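Local coordinates for folylpolyglutamate synthase protein FOLC (Mycobacterium tuberculosis, PDB 2VOS) that probably adds L-glutamate to dihydropteroate and, repeatedly, to tetrahydrofolate, spending ATP in a magnesium-dependent ligase reaction, at residues A[341-344]-A[345-348]; A[358-361]-A[362-366]. One frame throughout, in Å; residues are numbered along the deposited sequence.

Contact 1 of 2, residues A[341-344]-A[345-348]; sequences RMRS and APTV
Arg343 runs its aliphatic chain across Val348, CG lying 3.7 Å from Val348 CG2, before its guanidinium turns to the backbone of the bend. The chain folds at chi3 (-61°), which brings NH2 to 3.1 Å from Ala345 O; that donor sits well above the carbonyl plane. NE makes a weak bond to Pro346 O, which lies at the guanidinium edge and in its plane. One side chain thus reaches two carbonyls of the turn, the second only weakly; here a cis peptide bond precedes Pro346 and Ala345 has positive phi (50°). These residues close a beta hairpin of strands 340-343 and 347-350, at the margin of the sheet in the C-terminal glutamate ligase domain. Met342 N donates to Val348 O at 2.7 Å, nearly along the C=O axis, and Val348 N returns a bond to Arg343 O at 3.2 Å. Outside the hairpin, Val348 rests on Ile468 of strand 464-469 and on Phe482, and Arg484 NH2 bonds to Met342 O. Toward solvent, Arg341 CD passes 3.9 Å from Thr347 CG2, and a water bridges the same two side chains, accepting from Arg341 NH1 at 2.7 Å and lying 2.6 Å from Thr347 OG1.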
ATOM      1  N   ARG A 341      -8.029   8.862 -10.546  1.00 40.61           N
ATOM      2  CA  ARG A 341      -8.703   9.118 -11.824  1.00 41.13           C
ATOM      3  C   ARG A 341      -7.705   9.355 -12.911  1.00 40.99           C
ATOM      4  O   ARG A 341      -6.857  10.266 -12.781  1.00 39.67           O
ATOM      5  CB  ARG A 341      -9.502  10.401 -11.700  1.00 41.90           C
ATOM      6  CG  ARG A 341     -10.909  10.202 -11.243  1.00 44.56           C
ATOM      7  CD  ARG A 341     -11.825  11.397 -11.687  1.00 46.45           C
ATOM      8  NE  ARG A 341     -11.264  12.740 -11.427  1.00 46.50           N
ATOM      9  CZ  ARG A 341     -11.711  13.866 -11.994  1.00 45.37           C
ATOM     10  NH1 ARG A 341     -12.780  13.840 -12.823  1.00 41.54           N
ATOM     11  NH2 ARG A 341     -11.120  15.026 -11.725  1.00 44.09           N
HETATM   12  N   MSE A 342      -7.815   8.564 -13.982  1.00 40.92           N
HETATM   13  CA  MSE A 342      -6.938   8.696 -15.144  1.00 41.67           C
HETATM   14  C   MSE A 342      -7.487   9.716 -16.140  1.00 40.59           C
HETATM   15  O   MSE A 342      -6.696  10.310 -16.897  1.00 40.64           O
HETATM   16  CB  MSE A 342      -6.783   7.356 -15.915  1.00 41.17           C
HETATM   17  CG  MSE A 342      -6.114   6.233 -15.131  1.00 43.45           C
HETATM   18 SE   MSE A 342      -4.274   6.635 -14.757  1.00 45.81          SE
HETATM   19  CE  MSE A 342      -4.530   7.467 -12.996  1.00 41.19           C
ATOM     20  N   ARG A 343      -8.810   9.900 -16.169  1.00 38.46           N
ATOM     21  CA  ARG A 343      -9.396  10.892 -17.045  1.00 38.39           C
ATOM     22  C   ARG A 343     -10.884  11.036 -16.694  1.00 39.18           C
ATOM     23  O   ARG A 343     -11.382  10.291 -15.841  1.00 39.29           O
ATOM     24  CB  ARG A 343      -9.322  10.423 -18.519  1.00 38.55           C
ATOM     25  CG  ARG A 343     -10.102   9.080 -18.773  1.00 37.02           C
ATOM     26  CD  ARG A 343     -10.360   8.767 -20.308  1.00 39.26           C
ATOM     27  NE  ARG A 343     -11.163   9.860 -20.849  1.00 41.44           N
ATOM     28  CZ  ARG A 343     -10.695  10.792 -21.657  1.00 41.57           C
ATOM     29  NH1 ARG A 343      -9.437  10.676 -22.098  1.00 42.34           N
ATOM     30  NH2 ARG A 343     -11.510  11.780 -22.080  1.00 40.57           N
ATOM     31  N   SER A 344     -11.590  11.963 -17.345  1.00 38.59           N
ATOM     32  CA  SER A 344     -13.037  12.101 -17.153  1.00 38.68           C
ATOM     33  C   SER A 344     -13.643  12.009 -18.576  1.00 40.77           C
ATOM     34  O   SER A 344     -12.872  12.033 -19.558  1.00 38.35           O
ATOM     35  CB  SER A 344     -13.346  13.439 -16.438  1.00 38.19           C
ATOM     36  OG  SER A 344     -13.071  14.607 -17.237  1.00 36.37           O
ATOM     37  N   ALA A 345     -14.983  11.868 -18.697  1.00 40.09           N
ATOM     38  CA  ALA A 345     -15.655  11.763 -20.009  1.00 40.97           C
ATOM     39  C   ALA A 345     -15.039  10.723 -20.957  1.00 41.46           C
ATOM     40  O   ALA A 345     -14.487  11.092 -21.989  1.00 42.13           O
ATOM     41  CB  ALA A 345     -15.691  13.083 -20.704  1.00 40.46           C
ATOM     42  N   PRO A 346     -15.144   9.441 -20.642  1.00 40.70           N
ATOM     43  CA  PRO A 346     -15.745   8.843 -19.451  1.00 40.96           C
ATOM     44  C   PRO A 346     -14.702   8.923 -18.329  1.00 40.74           C
ATOM     45  O   PRO A 346     -13.504   9.040 -18.619  1.00 41.55           O
ATOM     46  CB  PRO A 346     -15.916   7.374 -19.863  1.00 41.28           C
ATOM     47  CG  PRO A 346     -14.739   7.110 -20.765  1.00 41.44           C
ATOM     48  CD  PRO A 346     -14.587   8.424 -21.569  1.00 41.28           C
ATOM     49  N   THR A 347     -15.137   8.857 -17.083  1.00 39.88           N
ATOM     50  CA  THR A 347     -14.232   8.713 -15.979  1.00 40.56           C
ATOM     51  C   THR A 347     -13.617   7.308 -15.961  1.00 41.20           C
ATOM     52  O   THR A 347     -14.311   6.327 -16.117  1.00 42.27           O
ATOM     53  CB  THR A 347     -14.966   8.956 -14.655  1.00 40.07           C
ATOM     54  OG1 THR A 347     -15.459  10.311 -14.658  1.00 41.25           O
ATOM     55  CG2 THR A 347     -14.018   8.716 -13.492  1.00 39.60           C
ATOM     56  N   VAL A 348     -12.307   7.231 -15.807  1.00 41.38           N
ATOM     57  CA  VAL A 348     -11.619   5.956 -15.626  1.00 40.96           C
ATOM     58  C   VAL A 348     -10.886   6.100 -14.302  1.00 41.90           C
ATOM     59  O   VAL A 348     -10.100   7.063 -14.091  1.00 40.99           O
ATOM     60  CB  VAL A 348     -10.583   5.701 -16.709  1.00 40.66           C
ATOM     61  CG1 VAL A 348      -9.742   4.413 -16.361  1.00 42.30           C
ATOM     62  CG2 VAL A 348     -11.272   5.611 -18.123  1.00 41.47           C
TER
HETATM   63  O   HOH W   1     -14.971  12.192 -12.986  1.00 40.46           O

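Contact 2 of 2, residues A[358-361]-A[362-366]. With ADP (adenosine-5'-diphosphate), chain B.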
ATOM      1  N   GLY A 358     -10.711  -3.933   0.888  1.00 43.37           N
ATOM      2  CA  GLY A 358     -10.403  -2.901  -0.079  1.00 43.13           C
ATOM      3  C   GLY A 358     -11.482  -2.775  -1.167  1.00 44.56           C
ATOM      4  O   GLY A 358     -11.805  -1.653  -1.597  1.00 46.28           O
ATOM      5  N   ALA A 359     -12.035  -3.893  -1.649  1.00 43.55           N
ATOM      6  CA  ALA A 359     -13.066  -3.846  -2.725  1.00 44.49           C
ATOM      7  C   ALA A 359     -14.362  -3.201  -2.173  1.00 45.03           C
ATOM      8  O   ALA A 359     -15.086  -2.490  -2.877  1.00 45.18           O
ATOM      9  CB  ALA A 359     -13.395  -5.285  -3.248  1.00 44.27           C
ATOM     10  N   SER A 360     -14.666  -3.531  -0.922  1.00 44.79           N
ATOM     11  CA  SER A 360     -15.746  -2.865  -0.225  1.00 46.11           C
ATOM     12  C   SER A 360     -15.514  -1.334  -0.059  1.00 46.32           C
ATOM     13  O   SER A 360     -16.447  -0.540  -0.280  1.00 44.67           O
ATOM     14  CB  SER A 360     -16.028  -3.584   1.100  1.00 47.01           C
ATOM     15  OG  SER A 360     -16.874  -2.778   1.868  1.00 52.34           O
ATOM     16  N   ALA A 361     -14.266  -0.914   0.266  1.00 44.54           N
ATOM     17  CA  ALA A 361     -13.976   0.539   0.422  1.00 44.61           C
ATOM     18  C   ALA A 361     -14.145   1.237  -0.934  1.00 44.03           C
ATOM     19  O   ALA A 361     -14.757   2.317  -1.026  1.00 43.04           O
ATOM     20  CB  ALA A 361     -12.588   0.752   0.955  1.00 43.03           C
ATOM     21  N   LEU A 362     -13.631   0.581  -1.979  1.00 43.03           N
ATOM     22  CA  LEU A 362     -13.790   1.041  -3.327  1.00 43.45           C
ATOM     23  C   LEU A 362     -15.285   1.184  -3.720  1.00 43.57           C
ATOM     24  O   LEU A 362     -15.690   2.233  -4.265  1.00 43.01           O
ATOM     25  CB  LEU A 362     -13.056   0.079  -4.288  1.00 43.07           C
ATOM     26  CG  LEU A 362     -13.229   0.262  -5.785  1.00 44.01           C
ATOM     27  CD1 LEU A 362     -12.885   1.731  -6.266  1.00 44.72           C
ATOM     28  CD2 LEU A 362     -12.376  -0.800  -6.601  1.00 39.96           C
ATOM     29  N   ALA A 363     -16.107   0.159  -3.435  1.00 42.87           N
ATOM     30  CA  ALA A 363     -17.521   0.177  -3.862  1.00 42.15           C
ATOM     31  C   ALA A 363     -18.244   1.297  -3.092  1.00 42.86           C
ATOM     32  O   ALA A 363     -19.021   2.071  -3.678  1.00 42.96           O
ATOM     33  CB  ALA A 363     -18.200  -1.200  -3.574  1.00 42.77           C
ATOM     34  N   GLN A 364     -17.990   1.402  -1.783  1.00 42.22           N
ATOM     35  CA  GLN A 364     -18.671   2.421  -1.003  1.00 43.23           C
ATOM     36  C   GLN A 364     -18.320   3.839  -1.494  1.00 42.12           C
ATOM     37  O   GLN A 364     -19.199   4.727  -1.513  1.00 40.99           O
ATOM     38  CB  GLN A 364     -18.299   2.331   0.452  1.00 44.10           C
ATOM     39  CG  GLN A 364     -18.999   1.191   1.167  1.00 53.22           C
ATOM     40  CD  GLN A 364     -18.533   1.126   2.597  1.00 62.93           C
ATOM     41  OE1 GLN A 364     -18.892   1.994   3.399  1.00 67.43           O
ATOM     42  NE2 GLN A 364     -17.680   0.144   2.918  1.00 64.45           N
ATOM     43  N   THR A 365     -17.045   4.044  -1.825  1.00 41.03           N
ATOM     44  CA  THR A 365     -16.576   5.344  -2.308  1.00 41.17           C
ATOM     45  C   THR A 365     -17.247   5.706  -3.648  1.00 41.41           C
ATOM     46  O   THR A 365     -17.716   6.852  -3.850  1.00 42.22           O
ATOM     47  CB  THR A 365     -15.053   5.332  -2.476  1.00 41.59           C
ATOM     48  OG1 THR A 365     -14.449   4.959  -1.230  1.00 43.32           O
ATOM     49  CG2 THR A 365     -14.506   6.764  -2.868  1.00 39.80           C
ATOM     50  N   LEU A 366     -17.310   4.752  -4.570  1.00 39.76           N
ATOM     51  CA  LEU A 366     -17.917   4.977  -5.868  1.00 41.55           C
ATOM     52  C   LEU A 366     -19.394   5.358  -5.729  1.00 41.74           C
ATOM     53  O   LEU A 366     -19.894   6.228  -6.437  1.00 42.50           O
ATOM     54  CB  LEU A 366     -17.817   3.706  -6.750  1.00 41.88           C
ATOM     55  CG  LEU A 366     -16.397   3.373  -7.231  1.00 43.06           C
ATOM     56  CD1 LEU A 366     -16.366   1.928  -7.747  1.00 41.22           C
ATOM     57  CD2 LEU A 366     -15.872   4.399  -8.265  1.00 43.86           C
TER
HETATM   58  PB  ADP B1490      -1.547  -1.723   1.492  1.00 32.04           P
HETATM   59  O1B ADP B1490      -0.220  -1.033   1.308  1.00 29.25           O
HETATM   60  O2B ADP B1490      -1.767  -2.843   0.514  1.00 33.59           O
HETATM   61  O3B ADP B1490      -1.925  -2.076   2.899  1.00 30.87           O
HETATM   62  PA  ADP B1490      -2.784   0.594   0.116  1.00 32.77           P
HETATM   63  O1A ADP B1490      -1.879   0.282  -1.067  1.00 31.51           O
HETATM   64  O2A ADP B1490      -2.966   1.972   0.730  1.00 26.12           O
HETATM   65  O3A ADP B1490      -2.703  -0.612   1.221  1.00 31.81           O
HETATM   66  O5' ADP B1490      -4.258   0.271  -0.485  1.00 35.29           O
HETATM   67  C5' ADP B1490      -4.586  -0.872  -1.290  1.00 33.51           C
HETATM   68  C4' ADP B1490      -6.104  -0.772  -1.552  1.00 39.19           C
HETATM   69  O4' ADP B1490      -6.810  -0.931  -0.290  1.00 34.70           O
HETATM   70  C3' ADP B1490      -6.578   0.607  -2.005  1.00 41.59           C
HETATM   71  O3' ADP B1490      -6.749   0.652  -3.407  1.00 47.10           O
HETATM   72  C2' ADP B1490      -7.949   0.849  -1.439  1.00 42.55           C
HETATM   73  O2' ADP B1490      -8.888   0.073  -2.260  1.00 48.77           O
HETATM   74  C1' ADP B1490      -7.899   0.020  -0.183  1.00 37.44           C
HETATM   75  N9  ADP B1490      -7.604   0.742   1.088  1.00 34.80           N
HETATM   76  C8  ADP B1490      -6.568   1.576   1.439  1.00 32.19           C
HETATM   77  N7  ADP B1490      -6.697   1.947   2.748  1.00 31.85           N
HETATM   78  C5  ADP B1490      -7.757   1.251   3.254  1.00 31.30           C
HETATM   79  C6  ADP B1490      -8.427   1.125   4.553  1.00 33.48           C
HETATM   80  N6  ADP B1490      -7.991   1.819   5.626  1.00 30.42           N
HETATM   81  N1  ADP B1490      -9.509   0.339   4.595  1.00 30.70           N
HETATM   82  C2  ADP B1490     -10.046  -0.344   3.551  1.00 31.87           C
HETATM   83  N3  ADP B1490      -9.474  -0.311   2.318  1.00 32.58           N
HETATM   84  C4  ADP B1490      -8.363   0.480   2.156  1.00 34.00           C
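A bare methyl group meets the adenine here: Ala361 CB stands 3.6 Å from N3 of ADP. One turn earlier Gly358, where a CB would crowd ADP O4', brings its own O to 3.5 Å from ADP O2'. Both residues belong to helix 356-368 of the C-terminal glutamate ligase domain, which with Arg338 and Asp351 supplies part of the nucleotide pocket, while Gly74, Lys75, Thr76 and Ser77 hold the ADP from the P-loop side. The backbone is regular alpha helix, each N-H donating to the carbonyl four residues back, as Leu362 N does to Gly358 O at 2.9 Å.

Side chains add to this pattern at two places. On the outer surface, Gln364 reaches back along the helix to Ser360, and its NE2 donates to Ser360 OG at 3.2 Å with the hydroxyl in the amide plane. Ser360 swings its hydroxyl to the far side from its backbone N (chi1 168°), where the end of the extended glutamine chain meets it; the same NE2 makes a weak bond to Ser360 O. Deeper in, Leu362 packs against Val467 and Thr469 of strand 464-469, and Ala359 against helix 387-394. Thr365 and Ala361 both touch His297, and Thr365 turns its hydroxyl back onto the helix (chi1 -56°). Ala361 O therefore accepts twice, from Thr365 N at 3.0 Å and from Thr365 OG1 at 2.7 Å, the two donors arriving from opposite faces of the carbonyl plane.

Overall arrangement
Contact 1 comes first along the chain and closes before contact 2 opens: strand 347-350 of the hairpin leads through a short connection to helix 356-368, the next element in the chain. Their centres lie about 17 Å apart and their nearest atoms about 7 Å, so the two do not touch. Both belong to the C-terminal glutamate ligase domain and meet the same strand, 464-469, the neighbour of 347-350 in the six-stranded mixed sheet. The hairpin at 341-348 forms the sheet margin, whereas 358-366 lies at the nucleotide. Between them in sequence sit Asp351, which binds ADP, and His354, a magnesium ligand, so this short run of chain leads from the edge of the sheet to the nucleotide and metal.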